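Local coordinates for ADP-dependent (S)-NAD(P)H-hydrate dehydratase (Enterococcus faecalis, PDB 2R3B), which probably catalyses the ADP-dependent dehydration of the S-form of NAD(P)HX, the damaged hydrated form of NAD(P)H, and so restores the cofactor, at residues N69-G73 against G243-Q247; L261-I265 against A284-M289. One frame throughout, in Å; residues are numbered along the deposited sequence.

Contact 1: N69-G73 against G243-Q247; sequences NSGAG and GFLAQ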
loop_
_atom_site.group_PDB
_atom_site.type_symbol
_atom_site.label_atom_id
_atom_site.label_comp_id
_atom_site.label_asym_id
_atom_site.label_seq_id
_atom_site.Cartn_x
_atom_site.Cartn_y
_atom_site.Cartn_z
ATOM N N ASN B 69 -7.183 -3.838 14.054
ATOM C CA ASN B 69 -6.405 -5.010 14.433
ATOM C C ASN B 69 -6.624 -5.491 15.887
ATOM O O ASN B 69 -6.343 -6.637 16.204
ATOM C CB ASN B 69 -4.922 -4.735 14.217
ATOM C CG ASN B 69 -4.476 -5.039 12.834
ATOM O OD1 ASN B 69 -4.293 -6.219 12.503
ATOM N ND2 ASN B 69 -4.278 -4.001 12.006
ATOM N N SER B 70 -7.115 -4.613 16.760
ATOM C CA SER B 70 -7.406 -4.960 18.148
ATOM C C SER B 70 -8.710 -5.775 18.282
ATOM O O SER B 70 -8.955 -6.388 19.332
ATOM C CB SER B 70 -7.523 -3.703 19.012
ATOM O OG SER B 70 -8.784 -3.115 18.813
ATOM N N GLY B 71 -9.517 -5.783 17.237
ATOM C CA GLY B 71 -10.763 -6.532 17.230
ATOM C C GLY B 71 -12.057 -5.742 17.288
ATOM O O GLY B 71 -13.124 -6.338 17.398
ATOM N N ALA B 72 -12.011 -4.418 17.235
ATOM C CA ALA B 72 -13.246 -3.648 17.186
ATOM C C ALA B 72 -14.167 -4.145 16.090
ATOM O O ALA B 72 -13.737 -4.454 14.953
ATOM C CB ALA B 72 -12.940 -2.087 17.019
ATOM N N GLY B 73 -15.458 -4.218 16.411
ATOM C CA GLY B 73 -16.423 -4.803 15.476
ATOM C C GLY B 73 -16.576 -3.966 14.228
ATOM O O GLY B 73 -16.534 -4.476 13.104
ATOM N N GLY B 243 -10.348 0.144 20.825
ATOM C CA GLY B 243 -10.750 -1.213 20.445
ATOM C C GLY B 243 -10.998 -2.123 21.650
ATOM O O GLY B 243 -11.900 -2.950 21.631
ATOM N N PHE B 244 -10.188 -1.970 22.704
ATOM C CA PHE B 244 -10.402 -2.739 23.909
ATOM C C PHE B 244 -11.709 -2.366 24.592
ATOM O O PHE B 244 -12.485 -3.249 24.966
ATOM C CB PHE B 244 -9.224 -2.610 24.875
ATOM C CG PHE B 244 -8.178 -3.668 24.686
ATOM C CD1 PHE B 244 -7.688 -3.944 23.406
ATOM C CD2 PHE B 244 -7.646 -4.349 25.764
ATOM C CE1 PHE B 244 -6.723 -4.943 23.211
ATOM C CE2 PHE B 244 -6.665 -5.346 25.572
ATOM C CZ PHE B 244 -6.197 -5.630 24.304
ATOM N N LEU B 245 -11.958 -1.072 24.749
ATOM C CA LEU B 245 -13.197 -0.601 25.404
ATOM C C LEU B 245 -14.442 -0.994 24.588
ATOM O O LEU B 245 -15.539 -1.131 25.123
ATOM C CB LEU B 245 -13.153 0.895 25.651
ATOM C CG LEU B 245 -12.201 1.312 26.775
ATOM C CD1 LEU B 245 -12.033 2.821 26.781
ATOM C CD2 LEU B 245 -12.706 0.807 28.143
ATOM N N ALA B 246 -14.260 -1.191 23.288
ATOM C CA ALA B 246 -15.340 -1.596 22.401
ATOM C C ALA B 246 -15.797 -3.028 22.649
ATOM O O ALA B 246 -16.975 -3.320 22.475
ATOM C CB ALA B 246 -14.936 -1.427 20.939
ATOM N N GLN B 247 -14.879 -3.879 23.118
ATOM C CA GLN B 247 -15.076 -5.321 23.151
ATOM C C GLN B 247 -15.176 -5.925 24.543
ATOM O O GLN B 247 -15.799 -6.971 24.704
ATOM C CB GLN B 247 -13.843 -5.996 22.563
ATOM C CG GLN B 247 -13.629 -5.842 21.168
ATOM C CD GLN B 247 -12.319 -6.468 20.834
ATOM O OE1 GLN B 247 -12.234 -7.690 20.707
ATOM N NE2 GLN B 247 -11.282 -5.643 20.694
#

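Contact 2: L261-I265 against A284-M289; sequences LHSLI and ALPTYM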
loop_
_atom_site.group_PDB
_atom_site.type_symbol
_atom_site.label_atom_id
_atom_site.label_comp_id
_atom_site.label_asym_id
_atom_site.label_seq_id
_atom_site.Cartn_x
_atom_site.Cartn_y
_atom_site.Cartn_z
ATOM N N LEU B 261 -0.470 -4.346 26.754
ATOM C CA LEU B 261 -0.237 -5.061 25.505
ATOM C C LEU B 261 0.563 -4.210 24.546
ATOM O O LEU B 261 1.482 -4.707 23.909
ATOM C CB LEU B 261 -1.572 -5.430 24.828
ATOM C CG LEU B 261 -1.487 -6.287 23.568
ATOM C CD1 LEU B 261 -0.688 -7.553 23.838
ATOM C CD2 LEU B 261 -2.921 -6.561 23.010
ATOM N N HIS B 262 0.212 -2.932 24.427
ATOM C CA HIS B 262 0.963 -1.997 23.569
ATOM C C HIS B 262 2.481 -2.034 23.854
ATOM O O HIS B 262 3.277 -2.152 22.951
ATOM C CB HIS B 262 0.376 -0.607 23.763
ATOM C CG HIS B 262 1.093 0.510 23.079
ATOM N ND1 HIS B 262 1.865 1.423 23.775
ATOM C CD2 HIS B 262 1.063 0.943 21.791
ATOM C CE1 HIS B 262 2.324 2.335 22.935
ATOM N NE2 HIS B 262 1.854 2.069 21.727
ATOM N N SER B 263 2.844 -1.937 25.130
ATOM C CA SER B 263 4.255 -1.958 25.517
ATOM C C SER B 263 4.883 -3.363 25.472
ATOM O O SER B 263 6.097 -3.481 25.271
ATOM C CB SER B 263 4.424 -1.318 26.888
ATOM O OG SER B 263 3.698 -2.025 27.861
ATOM N N LEU B 264 4.104 -4.427 25.677
ATOM C CA LEU B 264 4.626 -5.794 25.584
ATOM C C LEU B 264 5.071 -6.074 24.174
ATOM O O LEU B 264 6.167 -6.564 23.911
ATOM C CB LEU B 264 3.579 -6.837 25.993
ATOM C CG LEU B 264 3.949 -8.315 25.843
ATOM C CD1 LEU B 264 5.053 -8.658 26.857
ATOM C CD2 LEU B 264 2.753 -9.184 26.065
ATOM N N ILE B 265 4.209 -5.732 23.231
ATOM C CA ILE B 265 4.540 -5.931 21.821
ATOM C C ILE B 265 5.725 -5.045 21.429
ATOM O O ILE B 265 6.643 -5.486 20.739
ATOM C CB ILE B 265 3.318 -5.667 20.915
ATOM C CG1 ILE B 265 2.228 -6.710 21.128
ATOM C CG2 ILE B 265 3.757 -5.702 19.429
ATOM C CD1 ILE B 265 0.841 -6.264 20.545
ATOM N N ALA B 284 0.739 -6.783 14.832
ATOM C CA ALA B 284 0.974 -7.911 15.761
ATOM C C ALA B 284 -0.181 -8.208 16.699
ATOM O O ALA B 284 -0.200 -9.269 17.356
ATOM C CB ALA B 284 2.222 -7.677 16.563
ATOM N N LEU B 285 -1.178 -7.316 16.774
ATOM C CA LEU B 285 -2.256 -7.501 17.743
ATOM C C LEU B 285 -2.996 -8.831 17.641
ATOM O O LEU B 285 -3.189 -9.485 18.674
ATOM C CB LEU B 285 -3.244 -6.354 17.704
ATOM C CG LEU B 285 -2.690 -5.063 18.312
ATOM C CD1 LEU B 285 -3.572 -3.883 17.874
ATOM C CD2 LEU B 285 -2.503 -5.135 19.877
ATOM N N PRO B 286 -3.436 -9.226 16.442
ATOM C CA PRO B 286 -4.207 -10.481 16.385
ATOM C C PRO B 286 -3.488 -11.732 16.917
ATOM O O PRO B 286 -4.111 -12.541 17.609
ATOM C CB PRO B 286 -4.555 -10.608 14.906
ATOM C CG PRO B 286 -4.535 -9.152 14.394
ATOM C CD PRO B 286 -3.394 -8.538 15.138
ATOM N N THR B 287 -2.196 -11.874 16.634
ATOM C CA THR B 287 -1.426 -13.030 17.143
ATOM C C THR B 287 -1.163 -12.958 18.632
ATOM O O THR B 287 -1.308 -13.946 19.354
ATOM C CB THR B 287 -0.152 -13.263 16.362
ATOM O OG1 THR B 287 0.638 -12.071 16.352
ATOM C CG2 THR B 287 -0.488 -13.624 14.945
ATOM N N TYR B 288 -0.835 -11.771 19.133
ATOM C CA TYR B 288 -0.646 -11.625 20.568
ATOM C C TYR B 288 -1.923 -11.834 21.369
ATOM O O TYR B 288 -1.902 -12.491 22.410
ATOM C CB TYR B 288 -0.069 -10.242 20.904
ATOM C CG TYR B 288 1.433 -10.175 20.847
ATOM C CD1 TYR B 288 2.087 -10.121 19.627
ATOM C CD2 TYR B 288 2.198 -10.226 22.015
ATOM C CE1 TYR B 288 3.479 -10.049 19.559
ATOM C CE2 TYR B 288 3.590 -10.166 21.959
ATOM C CZ TYR B 288 4.218 -10.077 20.721
ATOM O OH TYR B 288 5.605 -10.013 20.616
HETATM N N MSE B 289 -3.039 -11.268 20.901
HETATM C CA MSE B 289 -4.282 -11.395 21.638
HETATM C C MSE B 289 -4.768 -12.841 21.696
HETATM O O MSE B 289 -5.310 -13.260 22.706
HETATM C CB MSE B 289 -5.356 -10.472 21.072
HETATM C CG MSE B 289 -4.996 -9.006 21.277
HETATM SE SE MSE B 289 -6.278 -7.786 20.538
HETATM C CE MSE B 289 -7.693 -8.173 21.676
#

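Contact 1: N69-G73 against G243-Q247
Gln247 reaches with its side-chain amide to the end of helix 57-70, where Ser70 meets Gly243. CG lies anti to the carbonyl carbon (chi1 -70°) and the chain runs on extended, which carries the amide back along its own helix. There NE2 gives two hydrogen bonds. One goes across the contact to Ser70 O, 2.8 Å from Gln247 NE2. The other goes to Gly243 O, 2.9 Å from Gln247 NE2 and one turn back in the same helix. In both, the donor stands above the carbonyl plane. Gln247 OE1 takes a hydrogen bond from Arg35. Ser70 turns its OG onto the bare backbone of Gly243, with Ser70 OG 3.2 Å from Gly243 CA. The same hydroxyl is hydrogen-bonded to Cys67 O in its own helix. Ser70 CB sits at the edge of the Phe244 ring. Beyond the helix end, Ala72 CB packs against Ala246 CB at 4.4 Å, and both touch Val47 of strand 46-50. Gly71 closes helix 57-70 in a Schellman motif, with positive phi (109°). Gln247 thus ties this helix end to helix 233-247 at Gly243, and its three bonds probably fix the amide's rotation.

Contact 2: L261-I265 against A284-M289
Two C-terminal helices of the ribokinase-like fold, 252-269 and 278-292, meet here at a steep angle. Their local axes come within 11.0 Å and make an angle of 102°. The contact is apolar. Ile265 and Tyr288 carry most of it, and their side chains run past each other in opposite directions. Ile265 CG1 lies 3.5 Å from the centroid of the Tyr288 ring, 8° off the ring normal, a CH-pi contact over the face. With CG1 anti to the carbonyl carbon (chi1 -67°), Ile265 turns its other branch, CG2, to Ala284 CB at 3.8 Å. The end of the longer branch, Ile265 CD1, touches Leu285 CD2 at 3.6 Å. Leu264 CD2 approaches the edge of the Tyr288 ring. One turn back, Leu261 divides its methyls. CD1 faces Tyr288 CB, while Leu261 CD2 is pressed against Leu285 CD2 at a tight 3.5 Å. Leu261 CD2 also meets Met289 CG, in a selenomethionine, at 3.6 Å. Tyr288 OH is hydrogen-bonded to Asp268, farther along helix 252-269. Helix 233-247 lies beside the contact, with Phe244 on Met289, helix 57-70 packs on Leu285, and Leu28 of helix 25-31 touches Leu261 and Leu264.

Contacts 1 and 2 lie with their centres 13 Å apart and touch directly. Phe244 CZ of contact 1 packs on Leu261 CD2 of contact 2 at 3.6 Å. From segment 69-73, Asn69 O meets Leu285 CB at 3.5 Å. Helix 278-292 therefore packs on helix 57-70 as well as on helix 252-269, which follows helix 233-247 in the chain. Both contacts also reach a second subunit: Tyr274 of that subunit packs on Gln247 and on Met289. Neither forms the predicted substrate site. Leu285 is about 12 Å from Asp235, side chain to side chain, and the side chain of Ala246 is about 14 Å from a bound magnesium ion.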